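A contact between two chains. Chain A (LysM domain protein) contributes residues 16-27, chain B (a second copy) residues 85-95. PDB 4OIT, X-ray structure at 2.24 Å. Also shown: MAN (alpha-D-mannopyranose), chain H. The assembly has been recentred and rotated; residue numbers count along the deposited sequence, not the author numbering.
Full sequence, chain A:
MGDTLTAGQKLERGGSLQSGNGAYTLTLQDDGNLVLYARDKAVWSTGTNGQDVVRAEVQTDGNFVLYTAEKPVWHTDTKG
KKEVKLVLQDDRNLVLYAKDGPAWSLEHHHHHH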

# COMPACT_ATOMS: atom_id res chain seq x y z
N SER A 16 13.21 -0.88 -15.95
CA SER A 16 12.98 -0.13 -17.18
C SER A 16 12.49 -0.98 -18.35
O SER A 16 12.60 -2.21 -18.36
N LEU A 17 11.93 -0.28 -19.33
CA LEU A 17 11.70 -0.81 -20.67
C LEU A 17 12.58 -0.00 -21.62
O LEU A 17 12.90 1.16 -21.33
N GLN A 18 12.97 -0.61 -22.73
CA GLN A 18 13.78 0.10 -23.73
C GLN A 18 13.41 -0.27 -25.15
O GLN A 18 12.93 -1.37 -25.43
N SER A 19 13.65 0.67 -26.06
CA SER A 19 13.42 0.47 -27.48
C SER A 19 14.26 1.47 -28.28
O SER A 19 15.03 2.25 -27.71
N GLY A 20 14.10 1.46 -29.60
CA GLY A 20 14.83 2.36 -30.48
C GLY A 20 16.33 2.20 -30.34
O GLY A 20 17.06 3.19 -30.29
N ASN A 21 16.78 0.95 -30.28
CA ASN A 21 18.20 0.61 -30.13
C ASN A 21 18.83 1.28 -28.90
O ASN A 21 19.94 1.80 -28.95
N GLY A 22 18.09 1.27 -27.79
CA GLY A 22 18.55 1.84 -26.52
C GLY A 22 18.42 3.35 -26.39
O GLY A 22 18.75 3.90 -25.35
N ALA A 23 17.95 4.02 -27.44
CA ALA A 23 17.75 5.47 -27.43
C ALA A 23 16.55 5.87 -26.57
O ALA A 23 16.53 6.95 -25.98
N TYR A 24 15.55 4.99 -26.51
CA TYR A 24 14.33 5.25 -25.75
C TYR A 24 14.30 4.37 -24.50
O TYR A 24 14.51 3.16 -24.58
N THR A 25 14.05 4.99 -23.35
CA THR A 25 14.05 4.30 -22.07
C THR A 25 12.91 4.80 -21.19
O THR A 25 12.87 5.97 -20.81
N LEU A 26 11.98 3.90 -20.88
CA LEU A 26 10.93 4.15 -19.90
C LEU A 26 11.40 3.58 -18.57
O LEU A 26 11.65 2.38 -18.47
N THR A 27 11.54 4.43 -17.56
CA THR A 27 12.11 4.00 -16.27
C THR A 27 11.40 4.60 -15.05
O THR A 27 11.06 5.79 -15.04
N LYS B 85 -1.24 -5.43 -22.57
CA LYS B 85 0.21 -5.36 -22.46
C LYS B 85 0.69 -3.96 -22.81
O LYS B 85 0.15 -3.32 -23.72
N LEU B 86 1.69 -3.49 -22.08
CA LEU B 86 2.29 -2.18 -22.33
C LEU B 86 3.55 -2.36 -23.17
O LEU B 86 4.44 -3.12 -22.79
N VAL B 87 3.62 -1.65 -24.29
CA VAL B 87 4.74 -1.78 -25.22
C VAL B 87 5.39 -0.43 -25.48
O VAL B 87 4.73 0.51 -25.91
N LEU B 88 6.69 -0.36 -25.20
CA LEU B 88 7.52 0.78 -25.60
C LEU B 88 8.11 0.45 -26.97
O LEU B 88 8.97 -0.42 -27.09
N GLN B 89 7.65 1.16 -28.00
CA GLN B 89 7.93 0.80 -29.39
C GLN B 89 9.16 1.51 -29.95
O GLN B 89 9.61 2.52 -29.41
N ASP B 90 9.67 0.98 -31.06
CA ASP B 90 10.83 1.57 -31.75
C ASP B 90 10.51 2.92 -32.43
O ASP B 90 11.43 3.66 -32.76
N ASP B 91 9.23 3.21 -32.64
CA ASP B 91 8.81 4.54 -33.14
C ASP B 91 8.65 5.58 -32.02
O ASP B 91 8.19 6.70 -32.27
N ARG B 92 9.01 5.20 -30.80
CA ARG B 92 9.02 6.07 -29.60
C ARG B 92 7.68 6.12 -28.85
O ARG B 92 7.60 6.69 -27.76
N ASN B 93 6.64 5.53 -29.43
CA ASN B 93 5.32 5.52 -28.81
C ASN B 93 5.27 4.53 -27.65
O ASN B 93 5.86 3.45 -27.71
N LEU B 94 4.57 4.93 -26.59
CA LEU B 94 4.24 4.04 -25.49
C LEU B 94 2.76 3.72 -25.59
O LEU B 94 1.92 4.62 -25.50
N VAL B 95 2.45 2.45 -25.79
CA VAL B 95 1.09 2.01 -26.11
C VAL B 95 0.66 0.87 -25.19
O VAL B 95 1.38 -0.12 -25.03

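Two β-hairpins meet here, and from B:Leu86 to B:Gln89 the side chains of chain B point alternately toward the partner and away from it. B:Lys85 lies beyond reach of chain A, its long side chain extended in the exposed surface. B:Leu86 turns toward the partner with chi1 t and chi2 p, and its CD2 lies 4.2 Å from A:Leu26 CD2 (chi1 t, chi2 p) and 4.4 Å from A:Leu17 CD1 (chi1 m, chi2 t). These are loose, purely apolar contacts, suited to a buried position. B:Val87 (chi1 t) then points away, in keeping with the alternation of a strand.

B:Leu88 has the largest area covered by the other stretch. With chi1 t and chi2 p, it drives CD2 against the paired strands of chain A, 4.0 Å from A:Leu17 CB and 3.8 Å from A:Leu26 CB. B:Leu88 CD2 also lies 3.5 Å from A:Leu17 O, an oxygen already satisfied by A:Leu26 N, so an apolar neighbour costs it no hydrogen bond.

At B:Gln89 the chain leaves the strand and begins a type I turn. Its backbone serves the contact: A:Ser19, small and held at chi1 p, points in and donates from OG to B:Gln89 O at 2.6 Å. The side chain, with chi1 m and chi2 t, points away and serves the sugar, NE2 donating to mannose O3 at 2.9 Å.

B:Asp90 starts sideways from the backbone, but chi1 m brings its carboxylate nearer to chain A. OD1 accepts a hydrogen bond from A:Gly20 N at 2.8 Å, with a 163° angle. A:Gly20 adopts positive phi in its type I' turn, and a CB there would clash with A:Tyr24 CD2, so glycine fits well.

B:Asp91 (chi1 p) faces away. Its OD1 accepts from B:Asn93 N at 2.9 Å and B:Gln89 NE2 at 3.2 Å, bracing the turn, while OD2 accepts from mannose O2 at 2.7 Å.

B:Arg92 contributes its aliphatic portion. With chi1 and chi2 both t, it lays CG over one face of the A:Tyr24 ring, 3.6 Å from the centroid, a CH-pi contact. The tyrosine, chi1 m, points in, and at its edge CE2 lies 3.4 Å from B:Asp90 O. One broad ring thus meets both hydrocarbon and backbone oxygen.

B:Asn93 (chi1 t) points away, its amide suited to donating: ND2 reaches mannose O2 at 3.3 Å. B:Leu94, t and p, returns inward, a buried apolar residue whose CD2 lies 3.7 Å from A:Leu26 CD2, while B:Val95 lies out of reach.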

# COMPACT_ATOMS: atom_id res chain seq x y z
CB SER A 16 14.26 0.59 -17.60
OG SER A 16 15.23 -0.34 -18.05
CB LEU A 17 10.23 -0.67 -21.08
CG LEU A 17 9.18 -1.32 -20.18
CD1 LEU A 17 7.80 -1.12 -20.78
CD2 LEU A 17 9.45 -2.80 -19.96
CB GLN A 18 15.28 -0.12 -23.49
CG GLN A 18 15.83 -1.44 -24.02
CD GLN A 18 15.37 -2.63 -23.21
OE1 GLN A 18 15.03 -2.51 -22.03
NE2 GLN A 18 15.37 -3.81 -23.83
CB SER A 19 11.94 0.64 -27.80
OG SER A 19 11.57 2.01 -27.78
CB ASN A 21 18.97 0.97 -31.40
CG ASN A 21 18.47 0.22 -32.62
OD1 ASN A 21 18.23 -0.99 -32.57
ND2 ASN A 21 18.30 0.93 -33.73
CB ALA A 23 17.56 5.99 -28.84
CB TYR A 24 13.09 5.01 -26.62
CG TYR A 24 13.16 5.69 -27.97
CD1 TYR A 24 13.63 7.00 -28.11
CD2 TYR A 24 12.74 5.04 -29.13
CE1 TYR A 24 13.69 7.63 -29.34
CE2 TYR A 24 12.80 5.65 -30.37
CZ TYR A 24 13.27 6.94 -30.47
OH TYR A 24 13.32 7.55 -31.70
CB THR A 25 15.38 4.51 -21.30
OG1 THR A 25 16.49 4.15 -22.14
CG2 THR A 25 15.43 3.67 -20.03
CB LEU A 26 9.63 3.47 -20.33
CG LEU A 26 8.40 3.68 -19.43
CD1 LEU A 26 7.92 5.12 -19.49
CD2 LEU A 26 7.28 2.72 -19.82
CB THR A 27 13.63 4.28 -16.20
OG1 THR A 27 14.14 3.84 -14.94
CG2 THR A 27 13.93 5.77 -16.37
CB LYS B 85 0.87 -6.40 -23.36
CG LYS B 85 0.48 -6.32 -24.83
CD LYS B 85 1.13 -7.44 -25.62
CE LYS B 85 0.70 -7.43 -27.08
NZ LYS B 85 1.49 -8.41 -27.88
CB LEU B 86 2.63 -1.48 -21.01
CG LEU B 86 3.17 -0.05 -21.12
CD1 LEU B 86 2.07 0.91 -21.54
CD2 LEU B 86 3.79 0.38 -19.80
CB VAL B 87 4.28 -2.38 -26.58
CG1 VAL B 87 5.48 -2.63 -27.48
CG2 VAL B 87 3.51 -3.67 -26.37
CB LEU B 88 8.63 1.05 -24.57
CG LEU B 88 9.59 2.21 -24.87
CD1 LEU B 88 8.86 3.53 -25.00
CD2 LEU B 88 10.66 2.30 -23.79
CB GLN B 89 6.72 1.11 -30.27
CG GLN B 89 5.40 0.54 -29.75
CD GLN B 89 4.27 0.63 -30.76
OE1 GLN B 89 3.52 -0.34 -30.93
NE2 GLN B 89 4.14 1.77 -31.44
CB ASP B 90 11.40 0.59 -32.78
CG ASP B 90 12.12 -0.60 -32.14
OD1 ASP B 90 12.71 -0.44 -31.04
OD2 ASP B 90 12.11 -1.69 -32.74
CB ASP B 91 7.52 4.43 -33.99
CG ASP B 91 6.29 4.02 -33.18
OD1 ASP B 91 6.33 4.06 -31.93
OD2 ASP B 91 5.28 3.66 -33.81
CB ARG B 92 9.50 7.49 -29.93
CG ARG B 92 10.17 8.18 -28.75
CD ARG B 92 10.68 9.56 -29.11
NE ARG B 92 9.66 10.59 -28.95
CZ ARG B 92 9.89 11.90 -29.04
NH1 ARG B 92 11.11 12.36 -29.30
NH2 ARG B 92 8.88 12.75 -28.87
CB ASN B 93 4.24 5.19 -29.84
CG ASN B 93 2.85 5.63 -29.41
OD1 ASN B 93 2.67 6.24 -28.35
ND2 ASN B 93 1.85 5.34 -30.24
CB LEU B 94 4.55 4.70 -24.14
CG LEU B 94 4.30 3.84 -22.89
CD1 LEU B 94 5.01 2.50 -22.97
CD2 LEU B 94 4.73 4.60 -21.65
CB VAL B 95 1.00 1.51 -27.57
CG1 VAL B 95 -0.45 1.24 -27.96
CG2 VAL B 95 1.63 2.51 -28.53
C1 MAN H . 0.65 4.96 -33.86
C2 MAN H . 1.66 3.81 -33.96
C3 MAN H . 1.06 2.45 -33.62
C4 MAN H . 0.28 2.53 -32.33
C5 MAN H . -0.78 3.61 -32.44
C6 MAN H . -1.50 3.75 -31.10
O1 MAN H . -0.17 5.00 -35.02
O2 MAN H . 2.76 4.07 -33.10
O3 MAN H . 2.08 1.48 -33.51
O4 MAN H . -0.36 1.29 -32.11
O5 MAN H . -0.19 4.87 -32.72
O6 MAN H . -2.38 4.85 -31.16